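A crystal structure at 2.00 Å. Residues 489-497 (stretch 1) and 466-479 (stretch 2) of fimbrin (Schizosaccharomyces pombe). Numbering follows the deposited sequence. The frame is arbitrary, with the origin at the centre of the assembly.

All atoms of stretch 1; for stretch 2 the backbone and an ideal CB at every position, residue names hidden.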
# COMPACT_ATOMS: atom_id res chain seq x y z
N PHE A 489 -2.76 -9.89 -2.38
CA PHE A 489 -3.10 -8.90 -1.39
C PHE A 489 -3.04 -9.40 0.05
O PHE A 489 -3.44 -8.69 0.97
CB PHE A 489 -4.50 -8.33 -1.67
CG PHE A 489 -4.59 -7.56 -2.96
CD1 PHE A 489 -5.47 -7.95 -3.96
CD2 PHE A 489 -3.78 -6.45 -3.17
CE1 PHE A 489 -5.55 -7.25 -5.16
CE2 PHE A 489 -3.85 -5.73 -4.38
CZ PHE A 489 -4.74 -6.13 -5.37
N ILE A 490 -2.56 -10.63 0.24
CA ILE A 490 -2.45 -11.18 1.58
C ILE A 490 -1.02 -11.03 2.11
O ILE A 490 -0.12 -10.65 1.37
CB ILE A 490 -2.81 -12.68 1.63
CG1 ILE A 490 -1.90 -13.48 0.69
CG2 ILE A 490 -4.27 -12.87 1.24
CD1 ILE A 490 -2.04 -14.99 0.87
N LEU A 491 -0.85 -11.31 3.40
CA LEU A 491 0.45 -11.26 4.05
C LEU A 491 0.83 -12.69 4.46
O LEU A 491 -0.02 -13.59 4.47
CB LEU A 491 0.41 -10.37 5.29
CG LEU A 491 0.37 -8.84 5.12
CD1 LEU A 491 0.17 -8.19 6.48
CD2 LEU A 491 1.67 -8.35 4.49
N PRO A 492 2.10 -12.91 4.82
CA PRO A 492 2.54 -14.25 5.23
C PRO A 492 1.67 -14.85 6.33
O PRO A 492 1.31 -16.04 6.30
CB PRO A 492 3.97 -14.01 5.68
CG PRO A 492 4.43 -12.90 4.77
CD PRO A 492 3.23 -11.97 4.77
N GLU A 493 1.32 -14.02 7.31
CA GLU A 493 0.53 -14.47 8.44
C GLU A 493 -0.82 -15.06 8.06
O GLU A 493 -1.37 -15.88 8.79
CB GLU A 493 0.33 -13.31 9.42
CG GLU A 493 -0.63 -12.25 8.94
CD GLU A 493 -0.93 -11.22 10.00
OE1 GLU A 493 -0.19 -10.22 10.09
OE2 GLU A 493 -1.90 -11.42 10.76
N ASP A 494 -1.37 -14.66 6.92
CA ASP A 494 -2.66 -15.21 6.51
C ASP A 494 -2.54 -16.69 6.13
O ASP A 494 -3.47 -17.47 6.32
CB ASP A 494 -3.23 -14.38 5.36
CG ASP A 494 -3.49 -12.94 5.77
OD1 ASP A 494 -4.06 -12.73 6.86
OD2 ASP A 494 -3.13 -12.02 5.00
N ILE A 495 -1.38 -17.06 5.59
CA ILE A 495 -1.13 -18.46 5.23
C ILE A 495 -0.78 -19.25 6.50
O ILE A 495 -1.33 -20.33 6.74
CB ILE A 495 0.03 -18.56 4.21
CG1 ILE A 495 -0.44 -18.05 2.84
CG2 ILE A 495 0.54 -19.99 4.12
CD1 ILE A 495 0.68 -17.93 1.82
N VAL A 496 0.12 -18.71 7.32
CA VAL A 496 0.52 -19.39 8.57
C VAL A 496 -0.69 -19.68 9.47
O VAL A 496 -0.76 -20.74 10.10
CB VAL A 496 1.58 -18.55 9.34
CG1 VAL A 496 1.88 -19.19 10.71
CG2 VAL A 496 2.85 -18.46 8.52
N ALA A 497 -1.63 -18.74 9.52
CA ALA A 497 -2.83 -18.90 10.33
C ALA A 497 -3.93 -19.68 9.57
O ALA A 497 -5.00 -19.94 10.10
CB ALA A 497 -3.36 -17.52 10.73
N UNK A 466 8.22 -23.83 13.53
CA UNK A 466 7.93 -22.77 14.48
C UNK A 466 7.16 -21.71 13.71
O UNK A 466 7.15 -21.72 12.47
CB UNK A 466 9.20 -22.20 15.12
N UNK A 467 6.52 -20.79 14.42
CA UNK A 467 5.76 -19.74 13.76
C UNK A 467 6.69 -18.85 12.94
O UNK A 467 6.37 -18.47 11.81
CB UNK A 467 4.99 -18.91 14.79
N UNK A 468 7.86 -18.54 13.49
CA UNK A 468 8.82 -17.70 12.78
C UNK A 468 9.30 -18.34 11.49
O UNK A 468 9.41 -17.68 10.47
CB UNK A 468 10.02 -17.40 13.68
N UNK A 469 9.57 -19.64 11.54
CA UNK A 469 10.04 -20.33 10.35
C UNK A 469 8.91 -20.42 9.31
O UNK A 469 9.16 -20.32 8.11
CB UNK A 469 10.56 -21.72 10.71
N UNK A 470 7.68 -20.61 9.77
CA UNK A 470 6.55 -20.69 8.86
C UNK A 470 6.38 -19.36 8.12
O UNK A 470 6.24 -19.34 6.90
CB UNK A 470 5.27 -21.05 9.62
N UNK A 471 6.42 -18.25 8.87
CA UNK A 471 6.27 -16.92 8.27
C UNK A 471 7.34 -16.66 7.21
O UNK A 471 7.07 -16.02 6.20
CB UNK A 471 6.34 -15.84 9.35
N UNK A 472 8.56 -17.15 7.45
CA UNK A 472 9.64 -16.97 6.47
C UNK A 472 9.32 -17.75 5.20
O UNK A 472 9.59 -17.29 4.09
CB UNK A 472 10.98 -17.42 7.05
N UNK A 473 8.75 -18.94 5.35
CA UNK A 473 8.39 -19.75 4.19
C UNK A 473 7.29 -19.02 3.41
O UNK A 473 7.34 -18.93 2.18
CB UNK A 473 7.93 -21.15 4.61
N UNK A 474 6.30 -18.50 4.14
CA UNK A 474 5.19 -17.79 3.52
C UNK A 474 5.63 -16.50 2.83
O UNK A 474 5.16 -16.19 1.73
CB UNK A 474 4.13 -17.47 4.57
N UNK A 475 6.55 -15.77 3.46
CA UNK A 475 7.07 -14.53 2.91
C UNK A 475 7.86 -14.80 1.64
O UNK A 475 7.83 -14.01 0.68
CB UNK A 475 7.94 -13.81 3.94
N UNK A 476 8.57 -15.92 1.63
CA UNK A 476 9.36 -16.32 0.47
C UNK A 476 8.39 -16.70 -0.65
O UNK A 476 8.59 -16.33 -1.80
CB UNK A 476 10.30 -17.48 0.81
N UNK A 477 7.34 -17.44 -0.30
CA UNK A 477 6.35 -17.87 -1.28
C UNK A 477 5.68 -16.66 -1.94
O UNK A 477 5.53 -16.62 -3.17
CB UNK A 477 5.30 -18.76 -0.62
N UNK A 478 5.28 -15.68 -1.13
CA UNK A 478 4.63 -14.49 -1.67
C UNK A 478 5.54 -13.71 -2.63
O UNK A 478 5.09 -13.27 -3.68
CB UNK A 478 4.19 -13.58 -0.52
N UNK A 479 6.81 -13.55 -2.26
CA UNK A 479 7.75 -12.84 -3.12
C UNK A 479 8.02 -13.62 -4.41
O UNK A 479 8.24 -13.03 -5.48
CB UNK A 479 9.06 -12.59 -2.37

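Position 466 lies out of reach of stretch 1. Its phi/psi of -121/165 is extended, and a helix starts at the next residue. A capping side chain such as Ser, Thr, Asp or Asn would suit. It is Thr-466, whose OG1 accepts a capping hydrogen bond from the backbone N of 469 at 3.0 Å.

Position 467 opens the helix. Its CB points sideways, 5.1 Å from Val-496 CG1, with open space beyond. Many side chains would fit, polar ones included. It is Glu-467, and its CG passes 4.5 Å from Val-496 CG1.

Positions 468 and 469 find nothing of stretch 1 near the ideal CB, so stretch 1 sets no preference. They are Glu-468 and Leu-469.

Position 470 points toward stretch 1. Its ideal CB is already 3.7 Å from Val-496 CG2, so little room remains in that direction. A small residue suits best. It is Ala-470, with CB 3.7 Å from Val-496 CG2.

Position 471 points sideways, with its ideal CB 4.4 Å from Val-496 CG2 and 4.7 Å from Pro-492 CB. Stretch 1 offers apolar surface from both residues. Ile, Leu, Val or Met would suit. It is Ile-471, chi1 m and chi2 p, and its end comes nearer than its CB. CG2 lies 4.0 Å from Pro-492 CB. CD1 is 3.1 Å from Val-496 CG2, a very tight apolar approach.

Position 472 points away, and 473 points sideways with no contact. Stretch 1 does not choose between side chains at either. They are Gln-472 and Asn-473; the amide of Asn-473 is hydrogen-bonded elsewhere in the structure.

Position 474 is where the backbones come close: its CA is 4.7 Å from the CA of Pro-492. The ideal CB points toward stretch 1, 3.6 Å from Pro-492 O and 4.3 Å from both Ile-495 CB and Val-496 CG2. Ala or Gly is the natural expectation. It is Ala-474. Its CB packs 3.6 Å from Pro-492 CB and 4.2 Å from Ile-495 CB.

Position 475 points sideways, its ideal CB 3.7 Å from Pro-492 CG. Stretch 1 offers an apolar ring near the base, so a long side chain with an aliphatic stem would suit, as would several others. It is Arg-475. Its CB is 3.8 Å from Pro-492 CG, and its guanidinium lies oblique to the proline.

Position 476 points away, so stretch 1 sets no preference; it is Leu-476. Position 477 points toward stretch 1, but its ideal CB is 5.3 Å from Ile-495 CD1. That distance leaves room, and Ala, Val or a larger apolar residue would be compatible with stretch 1. It is Ala-477; its CB stays 5.3 Å from Ile-495 CD1, outside contact range.

Position 478 points toward stretch 1, with its ideal CB 5.3 Å from Pro-492 CG. An apolar residue long enough to cross the gap, such as Ile, Leu or Met, could reach Pro-492. It is Ile-478, chi1 m and chi2 t. CD1 reaches 3.7 Å from Pro-492 CD and 3.8 Å from Ile-490 O. With 471, 474 and 475, it forms the hole that receives Pro-492.

Position 479 is out of reach, so stretch 1 sets no preference; it is Ser-479.

Stretch 2, residues 466-479: TEELAIQNARLAIS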
# COMPACT_ATOMS: atom_id res chain seq x y z
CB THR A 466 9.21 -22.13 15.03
OG1 THR A 466 9.85 -21.37 13.99
CG2 THR A 466 10.17 -23.20 15.55
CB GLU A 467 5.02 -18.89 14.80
CG GLU A 467 4.25 -17.74 14.21
CD GLU A 467 3.41 -17.02 15.25
OE1 GLU A 467 4.00 -16.50 16.22
OE2 GLU A 467 2.17 -16.98 15.10
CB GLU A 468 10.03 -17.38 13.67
CG GLU A 468 11.07 -16.50 12.98
CD GLU A 468 10.45 -15.24 12.38
OE1 GLU A 468 9.82 -14.46 13.13
OE2 GLU A 468 10.60 -15.02 11.15
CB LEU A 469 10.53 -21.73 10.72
CG LEU A 469 11.82 -21.78 11.56
CD1 LEU A 469 12.12 -23.22 11.96
CD2 LEU A 469 12.98 -21.18 10.77
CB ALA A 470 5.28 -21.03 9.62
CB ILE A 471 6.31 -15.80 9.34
CG1 ILE A 471 4.95 -15.68 10.04
CG2 ILE A 471 6.61 -14.45 8.69
CD1 ILE A 471 4.48 -16.95 10.69
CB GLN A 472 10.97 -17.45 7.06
CG GLN A 472 11.36 -16.69 8.32
CD GLN A 472 12.62 -17.23 8.96
OE1 GLN A 472 13.03 -16.76 10.02
NE2 GLN A 472 13.25 -18.22 8.32
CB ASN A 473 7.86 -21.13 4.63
CG ASN A 473 8.97 -22.13 4.92
OD1 ASN A 473 10.12 -21.93 4.53
ND2 ASN A 473 8.61 -23.22 5.59
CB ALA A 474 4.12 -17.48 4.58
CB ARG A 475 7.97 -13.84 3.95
CG ARG A 475 8.51 -12.49 3.52
CD ARG A 475 9.24 -11.81 4.67
NE ARG A 475 8.33 -11.50 5.77
CZ ARG A 475 8.63 -11.67 7.06
NH1 ARG A 475 9.81 -12.15 7.42
NH2 ARG A 475 7.74 -11.35 7.99
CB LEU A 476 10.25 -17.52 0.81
CG LEU A 476 11.02 -18.13 -0.36
CD1 LEU A 476 12.02 -17.12 -0.90
CD2 LEU A 476 11.73 -19.41 0.10
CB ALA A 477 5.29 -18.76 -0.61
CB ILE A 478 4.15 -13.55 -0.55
CG1 ILE A 478 2.96 -14.19 0.18
CG2 ILE A 478 3.77 -12.18 -1.12
CD1 ILE A 478 2.49 -13.44 1.41
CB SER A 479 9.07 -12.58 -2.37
OG SER A 479 8.89 -11.68 -1.28
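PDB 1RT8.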